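PDB 3T6Q: CD180 antigen from Mus musculus, which may cooperate with MD-1 and TLR4 in the innate immune response of B cells to bacterial lipopolysaccharide and leads to NF-kappa-B activation. Local coordinates for residues A[142-147]-A[174-179]; A[166-171]-A[197-202]. All coordinates share one frame; numbering follows the deposited sequence.

Contact 1 of 2, residues A[142-147]-A[174-179]; sequences SSIKLP and SSLQQA
L146 meets S175 and L176 together, one through its backbone and the other through its side chain. The backbone N of L146 donates to S175 OG at 2.9 Å, and the bond is nearly straight, with an angle of 168° at the hydrogen. S175 OG stands between its own backbone N and carbonyl carbon (chi1 78°), which turns it to the 142-147 loop. The same hydroxyl is also hydrogen-bonded to the carbonyl O of D172. It thus joins L146 N of the 142-147 loop to helix 170-174, and two bonds grip it. K145 lies against S175 as well. Its CG is 3.8 Å from S175 OG, while the rest of the lysine chain bends off.

The side chains of L146 and L176 cross at about a right angle. L146 CD1 packs on L176 CD2 at 3.6 Å. The two methyls of L176 serve different partners. CD2 takes L146, and CD1 faces I144 CD1 at a looser 4.2 Å. The contact thus has a polar side at S175 and an apolar side at the three aliphatic residues, all of them buried.

Before this, S143 OG accepts from the backbone N of K145 at 3.2 Å, an ST turn. Two overlapping type I turns, S174 to Q177 and L176 to A179, carry the other chain away from helix 170-174. The contact stacks LRR 5 on the end of LRR 6, with buried leucines between coils as in a leucine-rich repeat solenoid. I144 also packs on M173 of helix 170-174, and both L146 and L176 rest on L158 of strand 157-159.

Contact 2 of 2, residues A[166-171]-A[197-202]; sequences HYLSKE and GAFDSA
L168 is the first residue of 166-171 to touch the other segment. Its CG is anti to the carbonyl carbon (chi1 -57°), and CD1 reaches the F199 ring. This methyl lies at the ring edge, near the ring plane, 4.1 Å from F199 CE2 and equally far from CZ. It does not sit over the face. The backbone of L168 is hydrogen-bonded to G193 of strand 193-194 and to E195 just after it, where that strand pairs in parallel with 167-168.

S169 follows at the N-cap of helix 170-174. Its CB points away, and it meets A198 through the backbone instead: S169 C is 3.8 Å from A198 CB. The same methyl is 3.8 Å from K170 N, where the helix begins. That N donates to the carboxylate of E195.

K170 ends the contact. Its chain is extended beyond CG and runs past the type I turn from G197 to D200. CG lies 3.9 Å from A198 N, and CE is 4.0 Å from G197 CA. K170 NZ and D200 OD2 are 6.1 Å apart, so any attraction between these opposite charges would be long-range.

No hydrogen bond joins the two segments; van der Waals packing does. F199 also packs on M173, L207 and F204. Buried leucine and phenylalanine side chains inside stacked coils are typical of the leucine-rich repeat solenoid, here between LRR 6 and LRR 7.

From the N terminus, 142-147 comes first, in LRR 5, and 166-171 follows in LRR 6. Contact 1 then closes its loop at 174-179, and contact 2 closes at 197-202 in the next repeat. The two loops cross, since 166-171 lies between the segments of contact 1 and 174-179 between those of contact 2. Segment 166-171 packs forward on LRR 7, and 174-179, at the end of LRR 6, packs back on LRR 5; helix 170-174 overlaps both segments. The contact centres are about 10 Å apart. They touch directly where I144 CG2 lies 3.8 Å from L168 CD2. Together they tie three successive coils of the solenoid.

Contact 1 of 2, residues A[142-147]-A[174-179]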
# COMPACT_ATOMS: atom_id res chain seq x y z
N SER A 142 -5.59 3.93 8.66
CA SER A 142 -4.96 4.59 9.80
C SER A 142 -5.93 4.84 10.95
O SER A 142 -5.58 5.48 11.91
CB SER A 142 -4.33 5.91 9.39
OG SER A 142 -5.33 6.73 8.81
N SER A 143 -7.11 4.28 10.86
CA SER A 143 -8.06 4.37 11.96
C SER A 143 -8.83 3.07 12.06
O SER A 143 -9.16 2.48 11.04
CB SER A 143 -9.05 5.52 11.70
OG SER A 143 -10.00 5.57 12.75
N ILE A 144 -9.17 2.66 13.28
CA ILE A 144 -10.04 1.48 13.47
C ILE A 144 -11.56 1.80 13.38
O ILE A 144 -12.39 0.88 13.33
CB ILE A 144 -9.69 0.74 14.80
CG1 ILE A 144 -10.13 1.54 16.01
CG2 ILE A 144 -8.17 0.59 14.96
CD1 ILE A 144 -10.20 0.71 17.27
N LYS A 145 -11.92 3.08 13.33
CA LYS A 145 -13.33 3.50 13.42
C LYS A 145 -14.18 2.80 12.37
O LYS A 145 -13.85 2.80 11.18
CB LYS A 145 -13.47 5.01 13.33
CG LYS A 145 -14.93 5.47 13.51
CD LYS A 145 -15.08 6.79 14.25
CE LYS A 145 -14.16 7.87 13.73
NZ LYS A 145 -14.69 8.47 12.48
N LEU A 146 -15.24 2.15 12.81
CA LEU A 146 -16.16 1.49 11.90
C LEU A 146 -17.12 2.55 11.34
O LEU A 146 -17.45 3.51 12.05
CB LEU A 146 -16.88 0.35 12.61
CG LEU A 146 -15.93 -0.77 13.06
CD1 LEU A 146 -16.69 -1.81 13.86
CD2 LEU A 146 -15.23 -1.45 11.87
N PRO A 147 -17.52 2.40 10.05
CA PRO A 147 -18.36 3.42 9.42
C PRO A 147 -19.80 3.41 9.97
O PRO A 147 -20.26 2.38 10.45
CB PRO A 147 -18.35 3.00 7.94
CG PRO A 147 -18.28 1.50 8.00
CD PRO A 147 -17.32 1.24 9.15
N SER A 174 -15.76 3.97 20.53
CA SER A 174 -17.23 3.88 20.65
C SER A 174 -17.89 3.27 19.40
O SER A 174 -18.95 2.69 19.50
CB SER A 174 -17.86 5.23 21.03
OG SER A 174 -17.61 6.17 20.03
N SER A 175 -17.22 3.34 18.24
CA SER A 175 -17.75 2.69 17.04
C SER A 175 -17.85 1.15 17.16
O SER A 175 -18.55 0.51 16.37
CB SER A 175 -16.96 3.12 15.78
OG SER A 175 -15.72 2.43 15.67
N LEU A 176 -17.16 0.57 18.15
CA LEU A 176 -17.19 -0.88 18.45
C LEU A 176 -18.12 -1.29 19.59
O LEU A 176 -18.19 -2.47 19.91
CB LEU A 176 -15.80 -1.38 18.88
CG LEU A 176 -14.53 -1.11 18.11
CD1 LEU A 176 -13.34 -1.62 18.91
CD2 LEU A 176 -14.60 -1.79 16.76
N GLN A 177 -18.79 -0.33 20.25
CA GLN A 177 -19.55 -0.65 21.50
C GLN A 177 -20.61 -1.77 21.36
O GLN A 177 -20.80 -2.56 22.29
CB GLN A 177 -20.12 0.62 22.17
CG GLN A 177 -21.10 1.39 21.30
CD GLN A 177 -21.54 2.73 21.88
OE1 GLN A 177 -20.74 3.67 21.98
NE2 GLN A 177 -22.82 2.82 22.22
N GLN A 178 -21.29 -1.85 20.22
CA GLN A 178 -22.30 -2.90 20.02
C GLN A 178 -21.76 -4.33 19.87
O GLN A 178 -22.49 -5.31 20.09
CB GLN A 178 -23.23 -2.54 18.85
CG GLN A 178 -24.56 -1.92 19.27
CD GLN A 178 -24.43 -1.00 20.48
OE1 GLN A 178 -23.73 0.02 20.42
NE2 GLN A 178 -25.09 -1.35 21.57
N ALA A 179 -20.49 -4.46 19.49
CA ALA A 179 -19.90 -5.78 19.40
C ALA A 179 -19.70 -6.27 20.83
O ALA A 179 -19.52 -5.45 21.73
CB ALA A 179 -18.55 -5.71 18.64
O HOH W 1 -20.31 2.15 13.86

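Contact 2 of 2, residues A[166-171]-A[197-202]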
# COMPACT_ATOMS: atom_id res chain seq x y z
N HIS A 166 -1.89 4.75 14.33
CA HIS A 166 -0.99 5.25 15.34
C HIS A 166 -1.66 5.80 16.57
O HIS A 166 -0.98 6.20 17.52
CB HIS A 166 0.00 6.26 14.74
CG HIS A 166 -0.63 7.54 14.22
ND1 HIS A 166 -1.18 7.64 12.98
CD2 HIS A 166 -0.72 8.83 14.80
CE1 HIS A 166 -1.63 8.92 12.79
NE2 HIS A 166 -1.35 9.64 13.91
N TYR A 167 -2.99 5.84 16.55
CA TYR A 167 -3.77 6.47 17.61
C TYR A 167 -5.14 5.83 17.73
O TYR A 167 -5.78 5.52 16.74
CB TYR A 167 -3.95 7.98 17.33
CG TYR A 167 -4.48 8.76 18.52
CD1 TYR A 167 -3.63 9.11 19.57
CD2 TYR A 167 -5.82 9.14 18.58
CE1 TYR A 167 -4.10 9.83 20.66
CE2 TYR A 167 -6.30 9.86 19.66
CZ TYR A 167 -5.45 10.19 20.69
OH TYR A 167 -5.94 10.91 21.75
N LEU A 168 -5.59 5.65 18.97
CA LEU A 168 -6.92 5.13 19.22
C LEU A 168 -7.68 6.17 20.05
O LEU A 168 -7.24 6.56 21.15
CB LEU A 168 -6.83 3.79 19.96
CG LEU A 168 -6.03 2.62 19.34
CD1 LEU A 168 -5.91 1.48 20.37
CD2 LEU A 168 -6.74 2.10 18.13
N SER A 169 -8.80 6.67 19.52
CA SER A 169 -9.49 7.77 20.22
C SER A 169 -10.74 7.20 20.86
O SER A 169 -11.13 6.07 20.55
CB SER A 169 -9.89 8.87 19.22
OG SER A 169 -10.92 8.36 18.38
N LYS A 170 -11.39 7.98 21.73
CA LYS A 170 -12.71 7.62 22.26
C LYS A 170 -13.73 7.31 21.18
O LYS A 170 -14.45 6.31 21.23
CB LYS A 170 -13.26 8.78 23.10
CG LYS A 170 -12.71 8.90 24.51
CD LYS A 170 -13.33 10.12 25.19
CE LYS A 170 -13.31 9.98 26.69
NZ LYS A 170 -14.09 11.10 27.29
N GLU A 171 -13.78 8.17 20.17
CA GLU A 171 -14.69 8.01 19.04
C GLU A 171 -14.47 6.71 18.29
O GLU A 171 -15.43 5.99 17.99
CB GLU A 171 -14.50 9.17 18.07
CG GLU A 171 -15.77 9.65 17.43
CD GLU A 171 -15.74 11.14 17.17
OE1 GLU A 171 -14.89 11.57 16.36
OE2 GLU A 171 -16.56 11.87 17.78
N GLY A 197 -9.58 7.60 28.61
CA GLY A 197 -10.99 7.32 28.66
C GLY A 197 -11.50 6.44 27.55
O GLY A 197 -12.62 5.92 27.64
N ALA A 198 -10.67 6.23 26.51
CA ALA A 198 -11.10 5.43 25.35
C ALA A 198 -11.43 4.00 25.70
O ALA A 198 -12.27 3.39 25.05
CB ALA A 198 -10.05 5.48 24.21
N PHE A 199 -10.79 3.46 26.75
CA PHE A 199 -11.06 2.08 27.14
C PHE A 199 -11.93 1.87 28.39
O PHE A 199 -12.06 0.74 28.87
CB PHE A 199 -9.73 1.33 27.28
CG PHE A 199 -9.18 0.88 25.95
CD1 PHE A 199 -9.39 -0.42 25.51
CD2 PHE A 199 -8.55 1.80 25.11
CE1 PHE A 199 -8.91 -0.83 24.28
CE2 PHE A 199 -8.06 1.39 23.88
CZ PHE A 199 -8.24 0.08 23.47
N ASP A 200 -12.55 2.95 28.86
CA ASP A 200 -13.45 2.87 30.02
C ASP A 200 -14.47 1.79 29.80
O ASP A 200 -15.14 1.76 28.77
CB ASP A 200 -14.16 4.20 30.27
CG ASP A 200 -13.25 5.25 30.89
OD1 ASP A 200 -12.04 4.99 31.14
OD2 ASP A 200 -13.75 6.37 31.10
N SER A 201 -14.57 0.88 30.77
CA SER A 201 -15.53 -0.21 30.70
C SER A 201 -15.43 -1.18 29.51
O SER A 201 -16.35 -1.99 29.28
CB SER A 201 -16.97 0.33 30.77
OG SER A 201 -17.17 0.91 32.02
N ALA A 202 -14.34 -1.11 28.75
CA ALA A 202 -14.17 -1.97 27.56
C ALA A 202 -13.95 -3.42 27.96
O ALA A 202 -13.26 -3.68 28.96
CB ALA A 202 -13.00 -1.47 26.70